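PDB 4PF8: TRAP-T family transporter, DctP (Periplasmic binding) subunit from Sulfitobacter sp. NAS-14.1, which binds beta-D-galacturonate in the periplasm and probably delivers it to the membrane components of a TRAP transporter for uptake. Local coordinates for residues K165-N170 and M188-V193. Sequence-based numbering, arbitrary orientation.
With GTR (beta-D-galactopyranuronic acid), chain D.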
loop_
_atom_site.group_PDB
_atom_site.type_symbol
_atom_site.label_atom_id
_atom_site.label_comp_id
_atom_site.label_asym_id
_atom_site.label_seq_id
_atom_site.Cartn_x
_atom_site.Cartn_y
_atom_site.Cartn_z
ATOM N N LYS A 165 -8.131 12.996 15.440
ATOM C CA LYS A 165 -8.954 12.016 14.745
ATOM C C LYS A 165 -8.290 11.681 13.415
ATOM O O LYS A 165 -8.188 12.521 12.526
ATOM C CB LYS A 165 -10.373 12.544 14.507
ATOM C CG LYS A 165 -11.207 12.689 15.770
ATOM C CD LYS A 165 -12.553 13.352 15.495
ATOM C CE LYS A 165 -13.378 13.383 16.765
ATOM N NZ LYS A 165 -14.573 14.271 16.646
ATOM N N VAL A 166 -7.794 10.455 13.303
ATOM C CA VAL A 166 -6.951 10.059 12.184
ATOM C C VAL A 166 -7.613 8.892 11.451
ATOM O O VAL A 166 -7.960 7.886 12.060
ATOM C CB VAL A 166 -5.551 9.616 12.674
ATOM C CG1 VAL A 166 -4.652 9.280 11.479
ATOM C CG2 VAL A 166 -4.882 10.712 13.525
ATOM N N ARG A 167 -7.793 9.049 10.147
ATOM C CA ARG A 167 -8.282 7.937 9.335
ATOM C C ARG A 167 -7.138 6.955 9.133
ATOM O O ARG A 167 -5.996 7.357 8.930
ATOM C CB ARG A 167 -8.768 8.420 7.977
ATOM C CG ARG A 167 -9.120 7.311 7.020
ATOM C CD ARG A 167 -7.922 6.917 6.153
ATOM N NE ARG A 167 -8.275 5.847 5.223
ATOM C CZ ARG A 167 -7.442 5.338 4.318
ATOM N NH1 ARG A 167 -6.198 5.787 4.194
ATOM N NH2 ARG A 167 -7.852 4.372 3.531
ATOM N N VAL A 168 -7.470 5.667 9.180
ATOM C CA VAL A 168 -6.536 4.615 8.840
ATOM C C VAL A 168 -7.173 3.674 7.805
ATOM O O VAL A 168 -8.389 3.707 7.594
ATOM C CB VAL A 168 -6.120 3.814 10.073
ATOM C CG1 VAL A 168 -5.335 4.713 11.019
ATOM C CG2 VAL A 168 -7.310 3.192 10.785
HETATM N N MSE A 169 -6.333 2.870 7.172
HETATM C CA MSE A 169 -6.791 1.779 6.307
HETATM C C MSE A 169 -7.437 0.678 7.131
HETATM O O MSE A 169 -7.353 0.652 8.358
HETATM C CB MSE A 169 -5.602 1.144 5.575
HETATM C CG MSE A 169 -5.007 1.960 4.530
HETATM SE SE MSE A 169 -3.721 0.873 3.543
HETATM C CE MSE A 169 -2.122 1.101 4.611
ATOM N N ASN A 170 -8.056 -0.265 6.426
ATOM C CA ASN A 170 -8.728 -1.392 7.073
ATOM C C ASN A 170 -7.773 -2.512 7.489
ATOM O O ASN A 170 -7.707 -3.578 6.873
ATOM C CB ASN A 170 -9.814 -1.924 6.131
ATOM C CG ASN A 170 -10.852 -0.874 5.805
ATOM O OD1 ASN A 170 -10.855 -0.293 4.718
ATOM N ND2 ASN A 170 -11.727 -0.600 6.758
HETATM N N MSE A 188 -11.443 3.672 7.310
HETATM C CA MSE A 188 -12.312 4.243 6.283
HETATM C C MSE A 188 -11.712 3.954 4.914
HETATM O O MSE A 188 -10.501 4.073 4.705
HETATM C CB MSE A 188 -12.430 5.758 6.466
HETATM C CG MSE A 188 -13.343 6.458 5.478
HETATM SE SE MSE A 188 -13.310 8.393 5.816
HETATM C CE MSE A 188 -13.180 8.274 7.657
ATOM N N ALA A 189 -12.566 3.583 3.965
ATOM C CA ALA A 189 -12.126 3.435 2.583
ATOM C C ALA A 189 -11.439 4.682 2.039
ATOM O O ALA A 189 -11.840 5.821 2.321
ATOM C CB ALA A 189 -13.321 3.057 1.701
ATOM N N PHE A 190 -10.401 4.469 1.239
ATOM C CA PHE A 190 -9.566 5.549 0.704
ATOM C C PHE A 190 -10.377 6.628 -0.017
ATOM O O PHE A 190 -10.104 7.804 0.137
ATOM C CB PHE A 190 -8.522 4.936 -0.236
ATOM C CG PHE A 190 -7.418 5.858 -0.675
ATOM C CD1 PHE A 190 -6.655 6.562 0.235
ATOM C CD2 PHE A 190 -7.090 5.924 -2.000
ATOM C CE1 PHE A 190 -5.623 7.366 -0.192
ATOM C CE2 PHE A 190 -6.015 6.699 -2.438
ATOM C CZ PHE A 190 -5.291 7.424 -1.518
ATOM N N ALA A 191 -11.381 6.232 -0.799
ATOM C CA ALA A 191 -12.130 7.168 -1.615
ATOM C C ALA A 191 -12.946 8.152 -0.777
ATOM O O ALA A 191 -13.318 9.207 -1.289
ATOM C CB ALA A 191 -13.058 6.396 -2.569
ATOM N N GLU A 192 -13.204 7.842 0.497
ATOM C CA GLU A 192 -14.033 8.696 1.346
ATOM C C GLU A 192 -13.208 9.700 2.148
ATOM O O GLU A 192 -13.747 10.607 2.791
ATOM C CB GLU A 192 -14.878 7.815 2.273
ATOM C CG GLU A 192 -15.641 6.714 1.514
ATOM C CD GLU A 192 -16.484 7.229 0.361
ATOM O OE1 GLU A 192 -16.284 6.779 -0.788
ATOM O OE2 GLU A 192 -17.361 8.087 0.580
ATOM N N VAL A 193 -11.895 9.568 2.097
ATOM C CA VAL A 193 -11.046 10.373 2.971
ATOM C C VAL A 193 -11.124 11.876 2.644
ATOM O O VAL A 193 -11.189 12.709 3.547
ATOM C CB VAL A 193 -9.595 9.889 2.908
ATOM C CG1 VAL A 193 -8.679 10.791 3.728
ATOM C CG2 VAL A 193 -9.497 8.419 3.395
HETATM C C1 GTR D . -2.073 4.129 -0.855
HETATM C C2 GTR D . -2.094 2.777 -1.487
HETATM C C3 GTR D . -3.541 2.444 -1.802
HETATM C C4 GTR D . -4.392 2.437 -0.540
HETATM C C5 GTR D . -4.231 3.819 0.085
HETATM C C6 GTR D . -4.971 3.891 1.416
HETATM O O1 GTR D . -0.710 4.486 -0.466
HETATM O O2 GTR D . -1.329 2.856 -2.721
HETATM O O3 GTR D . -3.547 1.096 -2.321
HETATM O O4 GTR D . -3.868 1.429 0.343
HETATM O O5 GTR D . -2.842 4.139 0.309
HETATM O O6A GTR D . -4.448 4.637 2.286
HETATM O O6B GTR D . -6.091 3.340 1.516
#
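With CG turned opposite its backbone N (chi1 172°) and a bend at the next bond (chi2 -92°), Arg167 sends its guanidinium past the backbone of Met188 to the carboxylate of the bound galacturonate. On the Met188 side Arg167 NE and Arg167 NH2 both donate to one atom, Met188 O, each at 2.9 Å; this carbonyl lies in the guanidinium plane, a side-on grip that fixes the rotation of the group. The other edge forms two nearly straight hydrogen bonds with the two carboxylate oxygens: Arg167 NH1 donates to GTR O6A at 2.8 Å and Arg167 NH2 to GTR O6B at 2.9 Å. NH2 thus serves both protein and ligand. Val193 CG2 covers one guanidinium face, 3.4 Å from Arg167 NE, while Met169 N lies over the opposite face. Phe190 lays its ring against the sugar, with GTR C5 3.6 Å above the ring plane. Met188 N donates to Val168 O (3.1 Å), continuing the parallel pairing of strands 165-168 and 184-187 into the loop. Replacing Arg167 by an alanine is likely to leave the ligand carboxylate without its paired donors and Met188 O without either side-chain donor. Arg146 also hydrogen-bonds the ligand. An arginine paired side by side with the ligand carboxylate is characteristic of the ligand site of TRAP solute-binding proteins, the DctP family.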